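Local coordinates for protein ribonucleoside-diphosphate reductase small chain 2 (Saccharomyces cerevisiae, PDB 1JK0) that helps make deoxyribonucleotides for DNA synthesis as a ribonucleotide reductase small subunit, required for its partner small chain to fold and assemble with the large subunits, at residues T80-G83 and N84-L88; Q120-M123 and E124-S128; P240-I243 and E244-T248. All blocks are in the same frame, centred on the assembly; numbering follows the deposited sequence.

Contact 1. Residues T80-G83 and N84-L88; sequences TYIG and NLLAL
Ile82 and Leu86, one turn apart on helix 78-89, lie side by side and point the same way, forming the tight, apolar side of this turn. The touching branch of the isoleucine is CG2, which is anti to the backbone N (chi1 -62° for CG1) and lies 3.9 Å from Leu86 CG. On the leucine it meets the fork of the side chain, with Leu86 CD1 almost as near as CG. Next to them Leu85 swings its CG away from its own N-H (chi1 -171°). Its CD2 stands 4.4 Å from Tyr81 OH, so the phenol end only grazes the leucine, and the hydroxyl is hydrogen-bonded to Ser196 OG instead. Three backbone bonds hold the turn: Leu85 N to Tyr81 O at 3.0 Å, nearly straight at 174°, then Leu86 N to Ile82 O at 2.9 Å and Ala87 N to Gly83 O at 2.8 Å. The flank carrying exposed Thr80 and partly exposed Asn84 is looser. There the hydrogen bond from Asn84 N to Thr80 O is weak at 3.3 Å. The amide of Asn84 folds back along the helix, bringing ND2 to 3.2 Å from Thr80 O, but the angle is too poor for a hydrogen bond. This is ordinary i to i+4 helix packing within the ferritin-like, all-helical small-subunit fold. Loop residues Phe148 and Leu262 touch Asn84, and Leu262 also meets Tyr81. Two helices pack on the apolar side chains: helix 191-200 meets Tyr81 and Leu85 through Met197 and Ile82 through Leu200, while Leu86 packs on Met134 and Val135 of helix 111-138.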
loop_
_atom_site.group_PDB
_atom_site.type_symbol
_atom_site.label_atom_id
_atom_site.label_comp_id
_atom_site.label_asym_id
_atom_site.label_seq_id
_atom_site.Cartn_x
_atom_site.Cartn_y
_atom_site.Cartn_z
ATOM N N THR B 80 19.976 30.354 -5.737
ATOM C CA THR B 80 20.788 29.214 -6.125
ATOM C C THR B 80 20.736 28.162 -5.016
ATOM O O THR B 80 20.728 26.959 -5.285
ATOM C CB THR B 80 22.246 29.654 -6.380
ATOM O OG1 THR B 80 22.250 30.783 -7.264
ATOM C CG2 THR B 80 23.043 28.523 -7.019
ATOM N N TYR B 81 20.685 28.628 -3.771
ATOM C CA TYR B 81 20.626 27.746 -2.609
ATOM C C TYR B 81 19.414 26.837 -2.705
ATOM O O TYR B 81 19.529 25.631 -2.929
ATOM C CB TYR B 81 20.525 28.576 -1.331
ATOM C CG TYR B 81 20.485 27.746 -0.071
ATOM C CD1 TYR B 81 21.412 26.721 0.132
ATOM C CD2 TYR B 81 19.548 27.999 0.928
ATOM C CE1 TYR B 81 21.415 25.964 1.295
ATOM C CE2 TYR B 81 19.540 27.247 2.102
ATOM C CZ TYR B 81 20.478 26.230 2.276
ATOM O OH TYR B 81 20.485 25.473 3.421
ATOM N N ILE B 82 18.250 27.442 -2.516
ATOM C CA ILE B 82 16.980 26.748 -2.592
ATOM C C ILE B 82 16.993 25.792 -3.776
ATOM O O ILE B 82 16.450 24.697 -3.701
ATOM C CB ILE B 82 15.843 27.762 -2.762
ATOM C CG1 ILE B 82 15.803 28.672 -1.534
ATOM C CG2 ILE B 82 14.521 27.049 -2.980
ATOM C CD1 ILE B 82 14.855 29.832 -1.657
ATOM N N GLY B 83 17.626 26.217 -4.864
ATOM C CA GLY B 83 17.707 25.384 -6.049
ATOM C C GLY B 83 18.205 23.993 -5.720
ATOM O O GLY B 83 17.502 23.016 -5.955
ATOM N N ASN B 84 19.413 23.898 -5.172
ATOM C CA ASN B 84 19.987 22.602 -4.810
ATOM C C ASN B 84 19.158 21.935 -3.706
ATOM O O ASN B 84 18.863 20.739 -3.773
ATOM C CB ASN B 84 21.441 22.781 -4.347
ATOM C CG ASN B 84 22.332 23.390 -5.426
ATOM O OD1 ASN B 84 22.561 22.787 -6.483
ATOM N ND2 ASN B 84 22.837 24.593 -5.164
ATOM N N LEU B 85 18.788 22.727 -2.698
ATOM C CA LEU B 85 17.977 22.274 -1.561
ATOM C C LEU B 85 16.809 21.428 -2.055
ATOM O O LEU B 85 16.544 20.347 -1.529
ATOM C CB LEU B 85 17.442 23.487 -0.798
ATOM C CG LEU B 85 16.735 23.298 0.546
ATOM C CD1 LEU B 85 15.459 22.492 0.374
ATOM C CD2 LEU B 85 17.685 22.616 1.508
ATOM N N LEU B 86 16.106 21.934 -3.059
ATOM C CA LEU B 86 14.987 21.214 -3.631
ATOM C C LEU B 86 15.549 20.089 -4.476
ATOM O O LEU B 86 15.183 18.934 -4.302
ATOM C CB LEU B 86 14.130 22.136 -4.506
ATOM C CG LEU B 86 13.579 23.415 -3.865
ATOM C CD1 LEU B 86 12.616 24.101 -4.829
ATOM C CD2 LEU B 86 12.885 23.079 -2.559
ATOM N N ALA B 87 16.457 20.445 -5.380
ATOM C CA ALA B 87 17.083 19.487 -6.290
ATOM C C ALA B 87 17.627 18.248 -5.588
ATOM O O ALA B 87 17.651 17.162 -6.166
ATOM C CB ALA B 87 18.191 20.165 -7.079
ATOM N N LEU B 88 18.076 18.402 -4.348
ATOM C CA LEU B 88 18.582 17.249 -3.621
ATOM C C LEU B 88 17.384 16.358 -3.280
ATOM O O LEU B 88 17.204 15.274 -3.853
ATOM C CB LEU B 88 19.292 17.704 -2.340
ATOM C CG LEU B 88 20.619 18.429 -2.581
ATOM C CD1 LEU B 88 21.190 18.925 -1.265
ATOM C CD2 LEU B 88 21.599 17.480 -3.277
#

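Contact 2. Residues Q120-M123 and E124-S128; sequences QIMM and ENIYS
Met122, Met123 and Ile126 interlock on helix 111-138, a long helix of the ferritin-like bundle that forms the small-subunit fold. The bump is Ile126 CD1 and the hollow is the notch between two thioethers: CD1 lies 3.8 Å from Met122 SD and also 3.8 Å from Met123 SD. The two sulfurs are brought there by different routes. Met122 CG is anti to the backbone N (chi1 176°), and its chain then bends twice, leaving it alongside Ile126 and pointing the same way. Met123 starts beside the backbone N (chi1 -75°) and crosses Ile126 at a slant. Beyond the sulfur, Met123 CE swings to the phenol end of Tyr127, 4.0 Å from Tyr127 CE2, while Met123 CB is 3.7 Å from Tyr127 OH. Met123 thus touches the isoleucine methyl with its sulfur and the tyrosine with CB and CE. The buried ring in turn lies flat over the helix backbone, with Met123 O over the centre of one face, 3.2 Å above its plane. At the ring edge, in plane, lies Glu124 OE2, which is salt-bridged to Arg220 of helix 207-232; Tyr127 OH is hydrogen-bonded to Asp219 of that helix, so the polar ends of both residues are tied to a neighbouring helix. Trp57 also meets the Tyr127 ring, with the planes about 25° apart, and Phe56 packs on the two methionines and on Ile126. Met122, Asn125 and Ile126 further pack on side chains of the other protein chain, which places this flank of the helix at the heterodimer interface. The carbonyl beneath the ring has a second task: Met123 O accepts a hydrogen bond from Tyr127 N at 3.1 Å, with the donor in the carbonyl plane.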
loop_
_atom_site.group_PDB
_atom_site.type_symbol
_atom_site.label_atom_id
_atom_site.label_comp_id
_atom_site.label_asym_id
_atom_site.label_seq_id
_atom_site.Cartn_x
_atom_site.Cartn_y
_atom_site.Cartn_z
ATOM N N GLN B 120 4.219 6.010 5.845
ATOM C CA GLN B 120 5.420 6.792 5.655
ATOM C C GLN B 120 5.811 6.864 4.183
ATOM O O GLN B 120 5.967 7.958 3.661
ATOM C CB GLN B 120 6.558 6.220 6.492
ATOM C CG GLN B 120 7.852 6.938 6.318
ATOM C CD GLN B 120 8.935 6.333 7.148
ATOM O OE1 GLN B 120 10.112 6.597 6.932
ATOM N NE2 GLN B 120 8.550 5.515 8.120
ATOM N N ILE B 121 5.951 5.734 3.491
ATOM C CA ILE B 121 6.319 5.854 2.078
ATOM C C ILE B 121 5.229 6.601 1.333
ATOM O O ILE B 121 5.521 7.312 0.376
ATOM C CB ILE B 121 6.563 4.496 1.311
ATOM C CG1 ILE B 121 5.259 3.997 0.707
ATOM C CG2 ILE B 121 7.228 3.460 2.211
ATOM C CD1 ILE B 121 5.435 2.829 -0.269
ATOM N N MET B 122 3.978 6.448 1.755
ATOM C CA MET B 122 2.883 7.147 1.080
ATOM C C MET B 122 3.075 8.669 1.153
ATOM O O MET B 122 2.912 9.376 0.156
ATOM C CB MET B 122 1.537 6.751 1.692
ATOM C CG MET B 122 0.326 7.498 1.125
ATOM S SD MET B 122 0.155 9.185 1.771
ATOM C CE MET B 122 -0.585 8.854 3.392
ATOM N N MET B 123 3.419 9.160 2.342
ATOM C CA MET B 123 3.663 10.585 2.566
ATOM C C MET B 123 4.916 11.089 1.839
ATOM O O MET B 123 4.987 12.252 1.448
ATOM C CB MET B 123 3.817 10.869 4.070
ATOM C CG MET B 123 2.526 10.843 4.868
ATOM S SD MET B 123 1.210 11.894 4.169
ATOM C CE MET B 123 1.816 13.536 4.490
ATOM N N GLU B 124 5.909 10.216 1.677
ATOM C CA GLU B 124 7.153 10.589 1.013
ATOM C C GLU B 124 6.913 11.027 -0.407
ATOM O O GLU B 124 7.610 11.909 -0.906
ATOM C CB GLU B 124 8.144 9.428 1.012
ATOM C CG GLU B 124 8.996 9.330 2.260
ATOM C CD GLU B 124 9.726 10.626 2.556
ATOM O OE1 GLU B 124 10.024 11.370 1.595
ATOM O OE2 GLU B 124 10.019 10.894 3.740
ATOM N N ASN B 125 5.930 10.404 -1.057
ATOM C CA ASN B 125 5.593 10.746 -2.427
ATOM C C ASN B 125 4.949 12.112 -2.512
ATOM O O ASN B 125 5.109 12.808 -3.511
ATOM C CB ASN B 125 4.682 9.688 -3.034
ATOM C CG ASN B 125 5.415 8.390 -3.273
ATOM O OD1 ASN B 125 6.621 8.408 -3.558
ATOM N ND2 ASN B 125 4.709 7.259 -3.172
ATOM N N ILE B 126 4.222 12.497 -1.468
ATOM C CA ILE B 126 3.589 13.804 -1.435
ATOM C C ILE B 126 4.703 14.852 -1.254
ATOM O O ILE B 126 4.649 15.942 -1.847
ATOM C CB ILE B 126 2.570 13.883 -0.279
ATOM C CG1 ILE B 126 1.378 12.960 -0.587
ATOM C CG2 ILE B 126 2.099 15.331 -0.070
ATOM C CD1 ILE B 126 0.368 12.799 0.551
ATOM N N TYR B 127 5.722 14.521 -0.456
ATOM C CA TYR B 127 6.830 15.453 -0.251
ATOM C C TYR B 127 7.513 15.626 -1.608
ATOM O O TYR B 127 7.793 16.735 -2.037
ATOM C CB TYR B 127 7.845 14.904 0.770
ATOM C CG TYR B 127 7.274 14.585 2.133
ATOM C CD1 TYR B 127 7.887 13.641 2.966
ATOM C CD2 TYR B 127 6.095 15.191 2.575
ATOM C CE1 TYR B 127 7.340 13.310 4.186
ATOM C CE2 TYR B 127 5.539 14.860 3.801
ATOM C CZ TYR B 127 6.160 13.915 4.602
ATOM O OH TYR B 127 5.571 13.559 5.806
ATOM N N SER B 128 7.762 14.506 -2.281
ATOM C CA SER B 128 8.421 14.530 -3.566
ATOM C C SER B 128 7.631 15.374 -4.569
ATOM O O SER B 128 8.192 15.873 -5.540
ATOM C CB SER B 128 8.604 13.101 -4.073
ATOM O OG SER B 128 9.635 13.032 -5.057
#

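Contact 3. Residues P240-I243 and E244-T248; sequences PKII and EKIIT
From Ile243 to Ile247 the backbone closes a helical turn, Ile247 N donating to Ile243 O at 3.1 Å and 165°, whereas three residues earlier the bond from Glu244 N to Pro240 O is stretched and weak. This is the amino-terminal turn of helix 240-258 in the ferritin-like helical fold, and Pro240 occupies its first residue, where the lack of an N-H costs no helical bond. Ile243 O is shared: the i+4 bond is joined by an i+3 bond from Ile246 N, which donates from above the carbonyl plane, 54° out of it. The side chains divide into a buried face of four isoleucines and a charged outer face. Ile243 and Ile247 run side by side and point the same way; chi2 of Ile247 is 67°, a bend that turns CD1 back along the helix to 3.9 Å from Ile243 CG2. The second pair meets at a slant, Ile242 CG2 against Ile246 CD1, also at 3.9 Å, with the CG2 branch of Ile242 anti to its own backbone N. Leu286 of helix 277-288 packs on Ile243 and Ile247, while Trp167 packs on Ile242 and Ile246. Helix 175-188 backs the face as well, through Val180 and Ile188 at Ile247. Outside, the aliphatic root of Lys245 lies against the Lys241 carbonyl, and the two lysines then diverge. Glu244 extends away from the turn, and its carboxylate approaches that of Glu292, a pairing of like charges that may favour protonation of one of them. At the far end Thr248 bends its hydroxyl back to the preceding turn, OG1 donating to Glu244 O at 2.8 Å.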
loop_
_atom_site.group_PDB
_atom_site.type_symbol
_atom_site.label_atom_id
_atom_site.label_comp_id
_atom_site.label_asym_id
_atom_site.label_seq_id
_atom_site.Cartn_x
_atom_site.Cartn_y
_atom_site.Cartn_z
ATOM N N PRO B 240 26.880 0.245 23.195
ATOM C CA PRO B 240 26.694 1.701 23.234
ATOM C C PRO B 240 27.670 2.505 22.366
ATOM O O PRO B 240 27.340 3.605 21.909
ATOM C CB PRO B 240 26.829 2.025 24.722
ATOM C CG PRO B 240 26.244 0.806 25.369
ATOM C CD PRO B 240 26.882 -0.316 24.559
ATOM N N LYS B 241 28.863 1.959 22.137
ATOM C CA LYS B 241 29.869 2.650 21.329
ATOM C C LYS B 241 29.528 2.643 19.841
ATOM O O LYS B 241 29.666 3.669 19.174
ATOM C CB LYS B 241 31.273 2.049 21.559
ATOM C CG LYS B 241 32.138 2.826 22.577
ATOM C CD LYS B 241 33.561 2.256 22.718
ATOM C CE LYS B 241 33.602 0.909 23.456
ATOM N NZ LYS B 241 33.389 1.019 24.937
ATOM N N ILE B 242 29.081 1.497 19.323
ATOM C CA ILE B 242 28.713 1.389 17.911
ATOM C C ILE B 242 27.659 2.443 17.568
ATOM O O ILE B 242 27.701 3.052 16.497
ATOM C CB ILE B 242 28.141 0.001 17.573
ATOM C CG1 ILE B 242 29.142 -1.087 17.953
ATOM C CG2 ILE B 242 27.839 -0.077 16.093
ATOM C CD1 ILE B 242 28.652 -2.493 17.699
ATOM N N ILE B 243 26.712 2.656 18.477
ATOM C CA ILE B 243 25.675 3.650 18.262
ATOM C C ILE B 243 26.354 4.985 17.997
ATOM O O ILE B 243 26.243 5.555 16.909
ATOM C CB ILE B 243 24.767 3.800 19.497
ATOM C CG1 ILE B 243 24.039 2.484 19.761
ATOM C CG2 ILE B 243 23.766 4.931 19.272
ATOM C CD1 ILE B 243 23.126 2.513 20.952
ATOM N N GLU B 244 27.062 5.480 19.005
ATOM C CA GLU B 244 27.769 6.740 18.868
ATOM C C GLU B 244 28.699 6.698 17.648
ATOM O O GLU B 244 29.086 7.740 17.124
ATOM C CB GLU B 244 28.574 7.033 20.134
ATOM C CG GLU B 244 29.190 8.417 20.156
ATOM C CD GLU B 244 29.878 8.730 21.469
ATOM O OE1 GLU B 244 30.812 7.992 21.848
ATOM O OE2 GLU B 244 29.483 9.715 22.125
ATOM N N LYS B 245 29.050 5.494 17.195
ATOM C CA LYS B 245 29.925 5.346 16.034
ATOM C C LYS B 245 29.147 5.518 14.730
ATOM O O LYS B 245 29.709 5.939 13.716
ATOM C CB LYS B 245 30.625 3.977 16.037
ATOM C CG LYS B 245 31.775 3.836 17.046
ATOM C CD LYS B 245 32.518 2.487 16.906
ATOM C CE LYS B 245 33.259 2.370 15.568
ATOM N NZ LYS B 245 33.953 1.063 15.369
ATOM N N ILE B 246 27.856 5.199 14.761
ATOM C CA ILE B 246 27.005 5.322 13.580
ATOM C C ILE B 246 26.532 6.761 13.374
ATOM O O ILE B 246 26.524 7.263 12.250
ATOM C CB ILE B 246 25.784 4.393 13.688
ATOM C CG1 ILE B 246 26.264 2.951 13.862
ATOM C CG2 ILE B 246 24.921 4.509 12.441
ATOM C CD1 ILE B 246 25.158 1.950 14.064
ATOM N N ILE B 247 26.146 7.420 14.463
ATOM C CA ILE B 247 25.679 8.801 14.392
ATOM C C ILE B 247 26.769 9.765 13.932
ATOM O O ILE B 247 26.578 10.527 12.980
ATOM C CB ILE B 247 25.161 9.287 15.756
ATOM C CG1 ILE B 247 23.734 8.789 15.974
ATOM C CG2 ILE B 247 25.228 10.808 15.832
ATOM C CD1 ILE B 247 23.626 7.297 16.122
ATOM N N THR B 248 27.903 9.737 14.627
ATOM C CA THR B 248 29.024 10.608 14.308
ATOM C C THR B 248 29.256 10.641 12.805
ATOM O O THR B 248 29.229 11.712 12.193
ATOM C CB THR B 248 30.307 10.140 15.017
ATOM O OG1 THR B 248 30.140 10.264 16.432
ATOM C CG2 THR B 248 31.490 10.989 14.598
#

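All three contacts are short helical segments on separate helices within one small-subunit fold, following one another along the chain. Contacts 1 and 2 are the closer pair, with centres 19 Å and nearest atoms about 8 Å apart, and they converge on Tyr131, the predicted active-site residue: the side chains of Leu86 in contact 1 and Tyr127 in contact 2 each come within about 4 Å of its side chain. Contact 3 stands apart, its nearest atoms about 17 Å from contact 1 and 16 Å from contact 2, across the chain's centre from contact 2. Of the three, 120-128 alone also touches the partner chain.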